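Local coordinates for protein putative adhesin (Bacteroides thetaiotaomicron, PDB 4QDG) that probably serves as an outer-membrane lipoprotein of the FimB/Mfa2 family that anchors fimbriae to the cell surface, and binds magnesium ions, at residues L257-D262 / K297-T302; C11-S16 / T135-S140; L92-P97 / Q107-S112; P197-Q202 / Y218-T223. One frame throughout, in Å; residues are numbered along the deposited sequence.

In the fold
The four contacts are spread over an elongated chain, and none touches another. Contacts 3 and 4 come closest, with nearest atoms about 7 Å apart. Contacts 2 and 4 lie on opposite sides of the chain's centre, their own centres about 48 Å apart. Contact 1 is about 20 Å from contact 4, centre to centre. The chain has two magnesium sites. One uses Asp36, Cys37, Cys86 and His124; the other uses Asn151, Leu273 and Glu276. The side chain of Asn299 in contact 1 is about 9 Å from a bound magnesium ion. The side chain of Ser222 in contact 4 is about 11 Å from a bound magnesium ion. Contact 2 lies away from both sites.

Contact 1: residues L257-D262 / K297-T302; sequences LMLKSD and KINDWT
Trp301 and Asp262 are joined by a nearly straight hydrogen bond. Trp301 NE1 donates to Asp262 OD2 at 2.9 Å, with an N-H...O angle of 176°. The oxygen lies in the plane of the indole, at its edge. It is met on its anti side, somewhat out of the carboxylate plane, and that plane is turned 74° from the ring. Next to this bond, Leu259 packs against the turn through both methyl carbons. Leu259 CG is anti to the backbone N (chi1 175°), beside the carbonyl carbon, and the two methyls part from there. Leu259 CD1 lies 3.4 Å from Trp301 CD1. Leu259 CD2 is 3.8 Å from Ile298 CG2 and 3.6 Å from Asn299 ND2.

A type I' turn from Ile298 to Trp301 positions these partners. Its two ends are tied by Ile298 N to Trp301 O and Trp301 N to Ile298 O. Asn299 OD1 accepts from Ser280 N, which ties the turn to the neighbouring strand. Asn299 also touches Glu276, a magnesium ligand. The contact thus packs helix 252-263 against the tight hairpin of strands 295-298 and 301-304. Phe272 of helix 269-275 also touches Leu259, and strand 278-285 pairs with strand 295-298.

Contact 2: residues C11-S16 / T135-S140; sequences CPHGVS and TADLYS
His13 and Asp137 form an antiparallel non-hydrogen-bonded pair, consistent with the transthyretin-like beta fold of the family. A type II turn runs from Ala136 to Tyr139, and the pairing becomes parallel at Val15 and Ser140. Segment 11-16 therefore bonds to both arms of the turn.

The His13 side chain can be followed outward. Its CB lies near Ala136 O and Asp137 OD1. CG is anti to the backbone N (chi1 -165°), which brings it toward Ala136 O. That oxygen sits over one ring face, toward the rim. His13 ND1 donates to Asp137 OD1 at 2.7 Å. The oxygen is near the ring plane, but the donor comes from above the carboxylate, whose plane is turned 78° from the ring. His13 CE1 is 3.4 Å from Ala136 C. His13 CD2 faces Thr135 OG1. His13 NE2 meets Thr135 OG1 at 2.7 Å at the ring edge, in a bent bond; either atom could be the donor. The imidazole is thus held at both nitrogens. Thr135 OG1 is also bonded to Gly74 N.

Gly14 sits where the chain turns a corner. Its backbone angles call for glycine, and Tyr139 CD1 lies close by. Pro12 CB lies 3.4 Å from Tyr139 OH, which bonds to Asp70. Cys11 SG packs 3.7 Å from Leu138 CD1. Leu138 N donates to Pro12 O at 2.8 Å. Gly14 O accepts two bonds, from Ala136 N in its carbonyl plane and from Ser140 N, 3.0 Å away and tilted 31° from that plane.

Contact 3: residues L92-P97 / Q107-S112; sequences LMKYTP and QVELDS
Lys94 and Glu109 meet on one face of the antiparallel pairing of 91-94 with 107-110, each with an extended side chain. Their chains cross obliquely. Lys94 CG is anti to the backbone N (chi1 -166°), and the lysine stays extended to its tip. Lys94 NZ then reaches Glu109 OE1 at 3.0 Å in a salt bridge, nearly in line with the C-O bond. Glu109 OE1 also lies 3.4 Å from Lys94 CD, so the carboxylate rests against the aliphatic part of the lysine.

Gln107 points to the same face. It slants past Lys94, and Gln107 OE1 is 3.9 Å from Lys94 CD. Gln107 CB is closer to the backbone, 3.5 Å from Lys94 O. Leu180 of the next strand touches Lys94, Gln107 and Glu109.

Met93 and Val108 lie on the other face. Met93, a selenomethionine, passes Val108 at an angle, with Met93 CG 4.2 Å from Val108 CG2. Tyr81 touches both residues. Leu41 and Leu84 also touch Met93.

The backbones fix which residues face each other. Leu92 and Glu109 form a hydrogen-bonded pair, with Leu92 N 2.8 Å from Glu109 O. Met93 and Val108 form a non-hydrogen-bonded pair. Lys94 and Gln107 are again hydrogen-bonded; Lys94 N to Gln107 O is short at 2.7 Å. The return bond from Gln107 N to Lys94 O is longer. Past the strand, Asp111 OD1 caps Glu113 N at the start of helix 113-116, while its OD2 is in a salt bridge with Arg120. Strand 91-94 is an outer strand of a three-stranded antiparallel sheet, with 107-110 in the middle and 180-181 beyond it.

Contact 4: residues P197-Q202 / Y218-T223; sequences PWAQGQ and YAELST
Glu220 and Ala199 share the straightest of four backbone hydrogen bonds across this pairing. Glu220 N donates to Ala199 O at 2.8 Å, with an angle of 174°. Gly201 and Tyr218 exchange two bonds, Tyr218 N to Gly201 O and Gly201 N to Tyr218 O. The fourth bond runs from Trp198 N to Glu220 O at 2.9 Å, nearly in line with the carbonyl bond. Glu220 O also lies 3.1 Å from Pro197 CA.

The strands belong to the beta hairpin 199-207 and 213-223, paired antiparallel. Strand 140-159 flanks 213-223 on its other side.

Trp198 CG lies between its backbone N and carbonyl carbon (chi1 63°), which brings it toward Glu220 O and starts the indole across that residue. Glu220 CB sits over one indole face, offset toward the rim and 3.5 Å from Trp198 NE1. Ser222 CB lies obliquely to the ring, 3.7 Å from Trp198 CD1. Trp198 NE1 bonds to Asn152 OD1, while the Glu220 carboxylate meets Asn152 through OE1 and Arg154 through OE2, the latter a salt bridge. The Arg154 salt bridge would probably favour a charged glutamate.

Tyr218 lays its ring over the Gly201 backbone. Gly201 N is 3.6 Å above the plane of the Tyr218 ring, over its centre. Gly201 has no side chain, and Tyr218 CE2 lies close over its backbone. Arg154 adds a cation-pi contact to this tyrosine.

Pro197, Ala219 and Gln200 face Phe172. Pro197 CG is 3.7 Å from Ala219 CB. Pro197 and Leu221 lie side by side, pointing the same way, and Ile174 touches Leu221.

Contact 1: residues L257-D262 / K297-T302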
loop_
_atom_site.group_PDB
_atom_site.type_symbol
_atom_site.label_atom_id
_atom_site.label_comp_id
_atom_site.label_asym_id
_atom_site.label_seq_id
_atom_site.Cartn_x
_atom_site.Cartn_y
_atom_site.Cartn_z
ATOM N N LEU A 257 10.242 -6.259 -9.621
ATOM C CA LEU A 257 11.460 -6.774 -9.022
ATOM C C LEU A 257 12.615 -6.701 -10.040
ATOM O O LEU A 257 13.754 -6.778 -9.607
ATOM C CB LEU A 257 11.254 -8.210 -8.468
ATOM C CG LEU A 257 10.334 -8.364 -7.227
ATOM C CD1 LEU A 257 10.123 -9.844 -6.876
ATOM C CD2 LEU A 257 10.855 -7.585 -6.011
HETATM N N MSE A 258 12.340 -6.478 -11.360
HETATM C CA MSE A 258 13.435 -6.273 -12.337
HETATM C C MSE A 258 14.071 -4.888 -12.077
HETATM O O MSE A 258 15.249 -4.707 -12.362
HETATM C CB MSE A 258 12.999 -6.396 -13.810
HETATM C CG MSE A 258 12.526 -7.764 -14.221
HETATM SE SE MSE A 258 11.513 -7.640 -15.932
HETATM C CE MSE A 258 10.818 -9.576 -15.984
ATOM N N LEU A 259 13.301 -3.938 -11.484
ATOM C CA LEU A 259 13.856 -2.651 -11.101
ATOM C C LEU A 259 14.748 -2.851 -9.851
ATOM O O LEU A 259 15.834 -2.287 -9.778
ATOM C CB LEU A 259 12.750 -1.607 -10.833
ATOM C CG LEU A 259 13.241 -0.236 -10.312
ATOM C CD1 LEU A 259 13.967 0.514 -11.414
ATOM C CD2 LEU A 259 12.084 0.607 -9.818
ATOM N N LYS A 260 14.286 -3.663 -8.881
ATOM C CA LYS A 260 15.057 -3.945 -7.679
ATOM C C LYS A 260 16.388 -4.617 -8.023
ATOM O O LYS A 260 17.422 -4.177 -7.540
ATOM C CB LYS A 260 14.269 -4.814 -6.713
ATOM C CG LYS A 260 14.852 -4.822 -5.295
ATOM C CD LYS A 260 14.712 -6.184 -4.630
ATOM C CE LYS A 260 15.809 -7.143 -5.056
ATOM N NZ LYS A 260 15.645 -8.463 -4.399
ATOM N N SER A 261 16.373 -5.620 -8.908
ATOM C CA SER A 261 17.571 -6.359 -9.317
ATOM C C SER A 261 18.617 -5.442 -9.948
ATOM O O SER A 261 19.805 -5.669 -9.768
ATOM C CB SER A 261 17.194 -7.480 -10.277
ATOM O OG SER A 261 16.348 -8.387 -9.580
ATOM N N ASP A 262 18.168 -4.391 -10.641
ATOM C CA ASP A 262 19.001 -3.384 -11.281
ATOM C C ASP A 262 19.561 -2.351 -10.300
ATOM O O ASP A 262 20.760 -2.116 -10.285
ATOM C CB ASP A 262 18.180 -2.637 -12.337
ATOM C CG ASP A 262 18.328 -3.120 -13.754
ATOM O OD1 ASP A 262 18.183 -4.348 -13.983
ATOM O OD2 ASP A 262 18.473 -2.259 -14.663
ATOM N N LYS A 297 9.970 1.168 -18.843
ATOM C CA LYS A 297 10.442 2.061 -17.813
ATOM C C LYS A 297 9.713 1.748 -16.547
ATOM O O LYS A 297 8.493 1.635 -16.572
ATOM C CB LYS A 297 10.272 3.534 -18.195
ATOM C CG LYS A 297 11.536 4.140 -18.755
ATOM C CD LYS A 297 11.323 5.573 -19.152
ATOM C CE LYS A 297 12.538 6.402 -18.867
ATOM N NZ LYS A 297 12.648 7.543 -19.806
ATOM N N ILE A 298 10.461 1.533 -15.444
ATOM C CA ILE A 298 9.861 1.339 -14.124
ATOM C C ILE A 298 10.412 2.446 -13.258
ATOM O O ILE A 298 11.626 2.581 -13.172
ATOM C CB ILE A 298 10.049 -0.061 -13.507
ATOM C CG1 ILE A 298 9.662 -1.156 -14.509
ATOM C CG2 ILE A 298 9.247 -0.158 -12.201
ATOM C CD1 ILE A 298 9.829 -2.564 -14.020
ATOM N N ASN A 299 9.528 3.265 -12.656
ATOM C CA ASN A 299 9.895 4.392 -11.790
ATOM C C ASN A 299 10.995 5.256 -12.424
ATOM O O ASN A 299 11.959 5.636 -11.767
ATOM C CB ASN A 299 10.280 3.906 -10.375
ATOM C CG ASN A 299 9.125 3.233 -9.666
ATOM O OD1 ASN A 299 8.008 3.220 -10.152
ATOM N ND2 ASN A 299 9.361 2.624 -8.538
ATOM N N ASP A 300 10.814 5.574 -13.717
ATOM C CA ASP A 300 11.683 6.410 -14.565
ATOM C C ASP A 300 13.030 5.720 -14.870
ATOM O O ASP A 300 13.931 6.356 -15.390
ATOM C CB ASP A 300 11.893 7.808 -13.933
ATOM C CG ASP A 300 12.249 8.914 -14.929
ATOM O OD1 ASP A 300 11.592 8.989 -16.009
ATOM O OD2 ASP A 300 13.160 9.725 -14.619
ATOM N N TRP A 301 13.157 4.422 -14.606
ATOM C CA TRP A 301 14.407 3.726 -14.894
ATOM C C TRP A 301 14.159 2.691 -16.018
ATOM O O TRP A 301 13.212 1.920 -15.932
ATOM C CB TRP A 301 14.974 3.103 -13.607
ATOM C CG TRP A 301 16.177 2.250 -13.825
ATOM C CD1 TRP A 301 16.211 0.890 -13.969
ATOM C CD2 TRP A 301 17.516 2.711 -14.018
ATOM N NE1 TRP A 301 17.499 0.476 -14.230
ATOM C CE2 TRP A 301 18.322 1.573 -14.262
ATOM C CE3 TRP A 301 18.126 3.978 -13.960
ATOM C CZ2 TRP A 301 19.706 1.669 -14.472
ATOM C CZ3 TRP A 301 19.494 4.076 -14.180
ATOM C CH2 TRP A 301 20.274 2.931 -14.413
ATOM N N THR A 302 14.977 2.715 -17.083
ATOM C CA THR A 302 14.824 1.805 -18.224
ATOM C C THR A 302 15.301 0.391 -17.850
ATOM O O THR A 302 16.438 0.194 -17.422
ATOM C CB THR A 302 15.535 2.346 -19.470
ATOM O OG1 THR A 302 14.979 3.624 -19.767
ATOM C CG2 THR A 302 15.330 1.452 -20.685
#

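Contact 2: residues C11-S16 / T135-S140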
loop_
_atom_site.group_PDB
_atom_site.type_symbol
_atom_site.label_atom_id
_atom_site.label_comp_id
_atom_site.label_asym_id
_atom_site.label_seq_id
_atom_site.Cartn_x
_atom_site.Cartn_y
_atom_site.Cartn_z
ATOM N N CYS A 11 3.166 6.361 42.240
ATOM C CA CYS A 11 3.685 6.851 40.996
ATOM C C CYS A 11 2.859 6.384 39.768
ATOM O O CYS A 11 2.583 5.186 39.690
ATOM C CB CYS A 11 5.132 6.399 40.882
ATOM S SG CYS A 11 6.010 7.107 39.485
ATOM N N PRO A 12 2.519 7.284 38.787
ATOM C CA PRO A 12 1.859 6.823 37.548
ATOM C C PRO A 12 2.670 5.706 36.861
ATOM O O PRO A 12 3.902 5.669 36.930
ATOM C CB PRO A 12 1.808 8.088 36.676
ATOM C CG PRO A 12 1.896 9.202 37.624
ATOM C CD PRO A 12 2.785 8.732 38.722
ATOM N N HIS A 13 1.973 4.773 36.238
ATOM C CA HIS A 13 2.614 3.619 35.639
ATOM C C HIS A 13 2.003 3.276 34.265
ATOM O O HIS A 13 0.782 3.326 34.096
ATOM C CB HIS A 13 2.461 2.440 36.611
ATOM C CG HIS A 13 3.352 1.288 36.304
ATOM N ND1 HIS A 13 4.630 1.221 36.812
ATOM C CD2 HIS A 13 3.116 0.184 35.569
ATOM C CE1 HIS A 13 5.130 0.084 36.368
ATOM N NE2 HIS A 13 4.258 -0.567 35.610
ATOM N N GLY A 14 2.862 2.934 33.311
ATOM C CA GLY A 14 2.418 2.524 31.983
ATOM C C GLY A 14 3.434 2.669 30.870
ATOM O O GLY A 14 4.624 2.422 31.060
ATOM N N VAL A 15 2.943 3.044 29.684
ATOM C CA VAL A 15 3.766 3.232 28.498
ATOM C C VAL A 15 3.475 4.584 27.886
ATOM O O VAL A 15 2.433 5.179 28.154
ATOM C CB VAL A 15 3.594 2.104 27.437
ATOM C CG1 VAL A 15 4.008 0.735 27.985
ATOM C CG2 VAL A 15 2.170 2.076 26.878
ATOM N N SER A 16 4.409 5.042 27.051
ATOM C CA SER A 16 4.353 6.264 26.264
ATOM C C SER A 16 4.799 5.883 24.862
ATOM O O SER A 16 5.968 5.570 24.639
ATOM C CB SER A 16 5.215 7.360 26.876
ATOM O OG SER A 16 5.243 8.475 26.001
ATOM N N THR A 135 5.732 -2.177 30.859
ATOM C CA THR A 135 5.410 -0.896 31.483
ATOM C C THR A 135 6.500 -0.489 32.460
ATOM O O THR A 135 7.271 -1.333 32.922
ATOM C CB THR A 135 4.076 -0.983 32.233
ATOM O OG1 THR A 135 4.190 -1.979 33.260
ATOM C CG2 THR A 135 2.902 -1.257 31.314
ATOM N N ALA A 136 6.536 0.798 32.800
ATOM C CA ALA A 136 7.461 1.322 33.780
ATOM C C ALA A 136 6.799 2.415 34.602
ATOM O O ALA A 136 5.754 2.946 34.205
ATOM C CB ALA A 136 8.710 1.859 33.094
ATOM N N ASP A 137 7.388 2.723 35.769
ATOM C CA ASP A 137 6.986 3.856 36.580
ATOM C C ASP A 137 7.308 5.107 35.778
ATOM O O ASP A 137 8.398 5.191 35.204
ATOM C CB ASP A 137 7.733 3.859 37.913
ATOM C CG ASP A 137 7.192 2.879 38.934
ATOM O OD1 ASP A 137 6.005 2.489 38.817
ATOM O OD2 ASP A 137 7.945 2.524 39.869
ATOM N N LEU A 138 6.332 6.028 35.655
ATOM C CA LEU A 138 6.450 7.270 34.890
ATOM C C LEU A 138 6.621 7.012 33.378
ATOM O O LEU A 138 7.268 7.808 32.666
ATOM C CB LEU A 138 7.579 8.160 35.426
ATOM C CG LEU A 138 7.177 9.572 35.806
ATOM C CD1 LEU A 138 5.968 9.595 36.745
ATOM C CD2 LEU A 138 8.356 10.306 36.389
ATOM N N TYR A 139 5.967 5.921 32.905
ATOM C CA TYR A 139 5.806 5.461 31.526
ATOM C C TYR A 139 7.104 5.101 30.800
ATOM O O TYR A 139 7.958 5.965 30.566
ATOM C CB TYR A 139 4.998 6.486 30.656
ATOM C CG TYR A 139 3.779 7.059 31.362
ATOM C CD1 TYR A 139 2.597 6.331 31.455
ATOM C CD2 TYR A 139 3.849 8.274 32.044
ATOM C CE1 TYR A 139 1.508 6.804 32.196
ATOM C CE2 TYR A 139 2.773 8.749 32.793
ATOM C CZ TYR A 139 1.594 8.025 32.836
ATOM O OH TYR A 139 0.523 8.520 33.519
ATOM N N SER A 140 7.217 3.818 30.384
ATOM C CA SER A 140 8.328 3.354 29.555
ATOM C C SER A 140 8.114 3.891 28.161
ATOM O O SER A 140 6.966 4.081 27.761
ATOM C CB SER A 140 8.401 1.831 29.520
ATOM O OG SER A 140 7.154 1.280 29.129
#

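Contact 3: residues L92-P97 / Q107-S112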
loop_
_atom_site.group_PDB
_atom_site.type_symbol
_atom_site.label_atom_id
_atom_site.label_comp_id
_atom_site.label_asym_id
_atom_site.label_seq_id
_atom_site.Cartn_x
_atom_site.Cartn_y
_atom_site.Cartn_z
ATOM N N LEU A 92 -11.636 -2.305 6.626
ATOM C CA LEU A 92 -12.426 -2.548 7.837
ATOM C C LEU A 92 -11.812 -3.629 8.691
ATOM O O LEU A 92 -11.288 -4.615 8.169
ATOM C CB LEU A 92 -13.872 -2.991 7.491
ATOM C CG LEU A 92 -14.759 -2.065 6.659
ATOM C CD1 LEU A 92 -15.935 -2.819 6.081
ATOM C CD2 LEU A 92 -15.266 -0.909 7.491
HETATM N N MSE A 93 -11.922 -3.473 10.012
HETATM C CA MSE A 93 -11.542 -4.507 10.955
HETATM C C MSE A 93 -12.591 -5.581 10.872
HETATM O O MSE A 93 -13.782 -5.279 10.791
HETATM C CB MSE A 93 -11.434 -3.956 12.368
HETATM C CG MSE A 93 -10.028 -3.857 12.830
HETATM SE SE MSE A 93 -9.995 -2.740 14.398
HETATM C CE MSE A 93 -8.147 -2.527 14.479
ATOM N N LYS A 94 -12.155 -6.820 10.845
ATOM C CA LYS A 94 -13.028 -7.980 10.684
ATOM C C LYS A 94 -12.764 -9.002 11.796
ATOM O O LYS A 94 -11.634 -9.463 11.988
ATOM C CB LYS A 94 -12.770 -8.582 9.285
ATOM C CG LYS A 94 -13.794 -9.583 8.790
ATOM C CD LYS A 94 -13.295 -10.238 7.506
ATOM C CE LYS A 94 -14.175 -11.379 7.050
ATOM N NZ LYS A 94 -13.567 -12.114 5.913
ATOM N N TYR A 95 -13.805 -9.320 12.548
ATOM C CA TYR A 95 -13.749 -10.333 13.604
ATOM C C TYR A 95 -14.646 -11.477 13.182
ATOM O O TYR A 95 -15.694 -11.250 12.553
ATOM C CB TYR A 95 -14.152 -9.765 14.987
ATOM C CG TYR A 95 -13.062 -8.985 15.691
ATOM C CD1 TYR A 95 -12.013 -9.638 16.333
ATOM C CD2 TYR A 95 -13.117 -7.596 15.777
ATOM C CE1 TYR A 95 -11.008 -8.923 16.993
ATOM C CE2 TYR A 95 -12.130 -6.870 16.449
ATOM C CZ TYR A 95 -11.079 -7.539 17.065
ATOM O OH TYR A 95 -10.098 -6.835 17.733
ATOM N N THR A 96 -14.209 -12.714 13.456
ATOM C CA THR A 96 -14.984 -13.896 13.070
ATOM C C THR A 96 -16.001 -14.191 14.190
ATOM O O THR A 96 -15.587 -14.429 15.343
ATOM C CB THR A 96 -14.062 -15.095 12.737
ATOM O OG1 THR A 96 -13.056 -14.668 11.819
ATOM C CG2 THR A 96 -14.823 -16.274 12.131
ATOM N N PRO A 97 -17.329 -14.139 13.874
ATOM C CA PRO A 97 -18.339 -14.467 14.904
ATOM C C PRO A 97 -18.071 -15.847 15.499
ATOM O O PRO A 97 -17.747 -16.790 14.763
ATOM C CB PRO A 97 -19.672 -14.418 14.146
ATOM C CG PRO A 97 -19.405 -13.664 12.898
ATOM C CD PRO A 97 -17.961 -13.877 12.561
ATOM N N GLN A 107 -8.351 -9.592 11.832
ATOM C CA GLN A 107 -8.290 -9.515 10.397
ATOM C C GLN A 107 -8.735 -8.127 9.973
ATOM O O GLN A 107 -9.581 -7.532 10.652
ATOM C CB GLN A 107 -9.178 -10.576 9.744
ATOM C CG GLN A 107 -8.660 -11.985 9.921
ATOM C CD GLN A 107 -9.466 -13.007 9.177
ATOM O OE1 GLN A 107 -10.449 -12.715 8.490
ATOM N NE2 GLN A 107 -9.063 -14.246 9.308
ATOM N N VAL A 108 -8.160 -7.616 8.858
ATOM C CA VAL A 108 -8.497 -6.360 8.187
ATOM C C VAL A 108 -8.786 -6.713 6.720
ATOM O O VAL A 108 -7.984 -7.383 6.058
ATOM C CB VAL A 108 -7.413 -5.253 8.353
ATOM C CG1 VAL A 108 -7.643 -4.058 7.432
ATOM C CG2 VAL A 108 -7.350 -4.796 9.794
ATOM N N GLU A 109 -9.941 -6.277 6.224
ATOM C CA GLU A 109 -10.340 -6.530 4.851
ATOM C C GLU A 109 -10.685 -5.242 4.144
ATOM O O GLU A 109 -11.196 -4.325 4.772
ATOM C CB GLU A 109 -11.558 -7.471 4.823
ATOM C CG GLU A 109 -11.708 -8.203 3.493
ATOM C CD GLU A 109 -13.015 -8.932 3.253
ATOM O OE1 GLU A 109 -13.502 -9.616 4.182
ATOM O OE2 GLU A 109 -13.529 -8.849 2.112
ATOM N N LEU A 110 -10.437 -5.180 2.821
ATOM C CA LEU A 110 -10.866 -4.029 2.026
ATOM C C LEU A 110 -12.387 -4.038 1.915
ATOM O O LEU A 110 -12.989 -5.095 1.718
ATOM C CB LEU A 110 -10.240 -4.060 0.617
ATOM C CG LEU A 110 -10.571 -2.881 -0.324
ATOM C CD1 LEU A 110 -9.697 -1.671 -0.039
ATOM C CD2 LEU A 110 -10.431 -3.274 -1.771
ATOM N N ASP A 111 -12.999 -2.860 2.028
ATOM C CA ASP A 111 -14.418 -2.663 1.772
ATOM C C ASP A 111 -14.597 -2.863 0.257
ATOM O O ASP A 111 -14.013 -2.110 -0.522
ATOM C CB ASP A 111 -14.833 -1.245 2.238
ATOM C CG ASP A 111 -16.304 -0.868 2.106
ATOM O OD1 ASP A 111 -17.045 -1.563 1.348
ATOM O OD2 ASP A 111 -16.714 0.135 2.730
ATOM N N SER A 112 -15.324 -3.917 -0.151
ATOM C CA SER A 112 -15.552 -4.301 -1.556
ATOM C C SER A 112 -16.134 -3.166 -2.442
ATOM O O SER A 112 -15.932 -3.179 -3.659
ATOM C CB SER A 112 -16.465 -5.518 -1.626
ATOM O OG SER A 112 -17.761 -5.220 -1.125
#

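Contact 4: residues P197-Q202 / Y218-T223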
loop_
_atom_site.group_PDB
_atom_site.type_symbol
_atom_site.label_atom_id
_atom_site.label_comp_id
_atom_site.label_asym_id
_atom_site.label_seq_id
_atom_site.Cartn_x
_atom_site.Cartn_y
_atom_site.Cartn_z
ATOM N N PRO A 197 -8.801 1.303 -13.110
ATOM C CA PRO A 197 -8.254 2.640 -12.793
ATOM C C PRO A 197 -9.225 3.619 -12.129
ATOM O O PRO A 197 -10.418 3.669 -12.452
ATOM C CB PRO A 197 -7.846 3.172 -14.162
ATOM C CG PRO A 197 -7.650 1.933 -15.012
ATOM C CD PRO A 197 -8.760 1.050 -14.567
ATOM N N TRP A 198 -8.690 4.394 -11.188
ATOM C CA TRP A 198 -9.379 5.468 -10.481
ATOM C C TRP A 198 -9.221 6.769 -11.310
ATOM O O TRP A 198 -9.984 7.708 -11.143
ATOM C CB TRP A 198 -8.872 5.631 -9.022
ATOM C CG TRP A 198 -7.428 6.012 -8.864
ATOM C CD1 TRP A 198 -6.383 5.166 -8.651
ATOM C CD2 TRP A 198 -6.876 7.340 -8.848
ATOM N NE1 TRP A 198 -5.231 5.879 -8.451
ATOM C CE2 TRP A 198 -5.491 7.213 -8.612
ATOM C CE3 TRP A 198 -7.426 8.632 -8.947
ATOM C CZ2 TRP A 198 -4.630 8.321 -8.552
ATOM C CZ3 TRP A 198 -6.575 9.729 -8.877
ATOM C CH2 TRP A 198 -5.188 9.566 -8.706
ATOM N N ALA A 199 -8.228 6.801 -12.201
ATOM C CA ALA A 199 -7.919 7.882 -13.139
ATOM C C ALA A 199 -7.347 7.284 -14.410
ATOM O O ALA A 199 -6.627 6.290 -14.354
ATOM C CB ALA A 199 -6.945 8.869 -12.525
ATOM N N GLN A 200 -7.712 7.851 -15.551
ATOM C CA GLN A 200 -7.287 7.426 -16.887
ATOM C C GLN A 200 -7.418 8.625 -17.826
ATOM O O GLN A 200 -8.336 9.424 -17.676
ATOM C CB GLN A 200 -8.145 6.236 -17.359
ATOM C CG GLN A 200 -7.785 5.655 -18.732
ATOM C CD GLN A 200 -8.487 4.360 -19.013
ATOM O OE1 GLN A 200 -8.945 3.662 -18.108
ATOM N NE2 GLN A 200 -8.541 3.983 -20.284
ATOM N N GLY A 201 -6.493 8.748 -18.755
ATOM C CA GLY A 201 -6.489 9.848 -19.704
ATOM C C GLY A 201 -5.257 9.870 -20.573
ATOM O O GLY A 201 -4.607 8.843 -20.803
ATOM N N GLN A 202 -4.934 11.063 -21.053
ATOM C CA GLN A 202 -3.776 11.311 -21.873
ATOM C C GLN A 202 -2.863 12.304 -21.174
ATOM O O GLN A 202 -3.326 13.136 -20.389
ATOM C CB GLN A 202 -4.189 11.810 -23.269
ATOM C CG GLN A 202 -4.711 10.696 -24.182
ATOM C CD GLN A 202 -5.156 11.186 -25.536
ATOM O OE1 GLN A 202 -5.858 12.186 -25.663
ATOM N NE2 GLN A 202 -4.786 10.472 -26.573
ATOM N N TYR A 218 -2.522 7.035 -20.103
ATOM C CA TYR A 218 -2.164 6.640 -18.741
ATOM C C TYR A 218 -3.382 6.128 -18.025
ATOM O O TYR A 218 -4.496 6.521 -18.361
ATOM C CB TYR A 218 -1.501 7.791 -17.935
ATOM C CG TYR A 218 -2.472 8.832 -17.427
ATOM C CD1 TYR A 218 -3.125 8.668 -16.206
ATOM C CD2 TYR A 218 -2.732 9.983 -18.156
ATOM C CE1 TYR A 218 -4.049 9.609 -15.746
ATOM C CE2 TYR A 218 -3.657 10.934 -17.707
ATOM C CZ TYR A 218 -4.318 10.735 -16.505
ATOM O OH TYR A 218 -5.229 11.661 -16.066
ATOM N N ALA A 219 -3.151 5.269 -17.026
ATOM C CA ALA A 219 -4.117 4.731 -16.088
ATOM C C ALA A 219 -3.472 4.635 -14.690
ATOM O O ALA A 219 -2.362 4.125 -14.545
ATOM C CB ALA A 219 -4.600 3.368 -16.528
ATOM N N GLU A 220 -4.171 5.145 -13.676
ATOM C CA GLU A 220 -3.730 5.070 -12.298
ATOM C C GLU A 220 -4.564 4.014 -11.584
ATOM O O GLU A 220 -5.793 4.104 -11.589
ATOM C CB GLU A 220 -3.839 6.422 -11.622
ATOM C CG GLU A 220 -3.096 7.523 -12.361
ATOM C CD GLU A 220 -1.972 8.206 -11.608
ATOM O OE1 GLU A 220 -1.492 7.658 -10.592
ATOM O OE2 GLU A 220 -1.580 9.311 -12.037
ATOM N N LEU A 221 -3.910 3.001 -11.002
ATOM C CA LEU A 221 -4.601 1.936 -10.278
ATOM C C LEU A 221 -4.100 1.920 -8.833
ATOM O O LEU A 221 -2.910 2.071 -8.585
ATOM C CB LEU A 221 -4.364 0.571 -10.963
ATOM C CG LEU A 221 -4.900 0.395 -12.360
ATOM C CD1 LEU A 221 -3.755 0.358 -13.353
ATOM C CD2 LEU A 221 -5.729 -0.864 -12.434
ATOM N N SER A 222 -5.011 1.779 -7.889
ATOM C CA SER A 222 -4.753 1.826 -6.456
ATOM C C SER A 222 -5.048 0.432 -5.872
ATOM O O SER A 222 -6.136 -0.088 -6.058
ATOM C CB SER A 222 -5.628 2.919 -5.830
ATOM O OG SER A 222 -5.509 2.962 -4.425
ATOM N N THR A 223 -4.049 -0.209 -5.257
ATOM C CA THR A 223 -4.216 -1.594 -4.797
ATOM C C THR A 223 -3.813 -1.773 -3.343
ATOM O O THR A 223 -3.207 -0.890 -2.728
ATOM C CB THR A 223 -3.353 -2.568 -5.669
ATOM O OG1 THR A 223 -1.974 -2.463 -5.301
ATOM C CG2 THR A 223 -3.512 -2.356 -7.209
#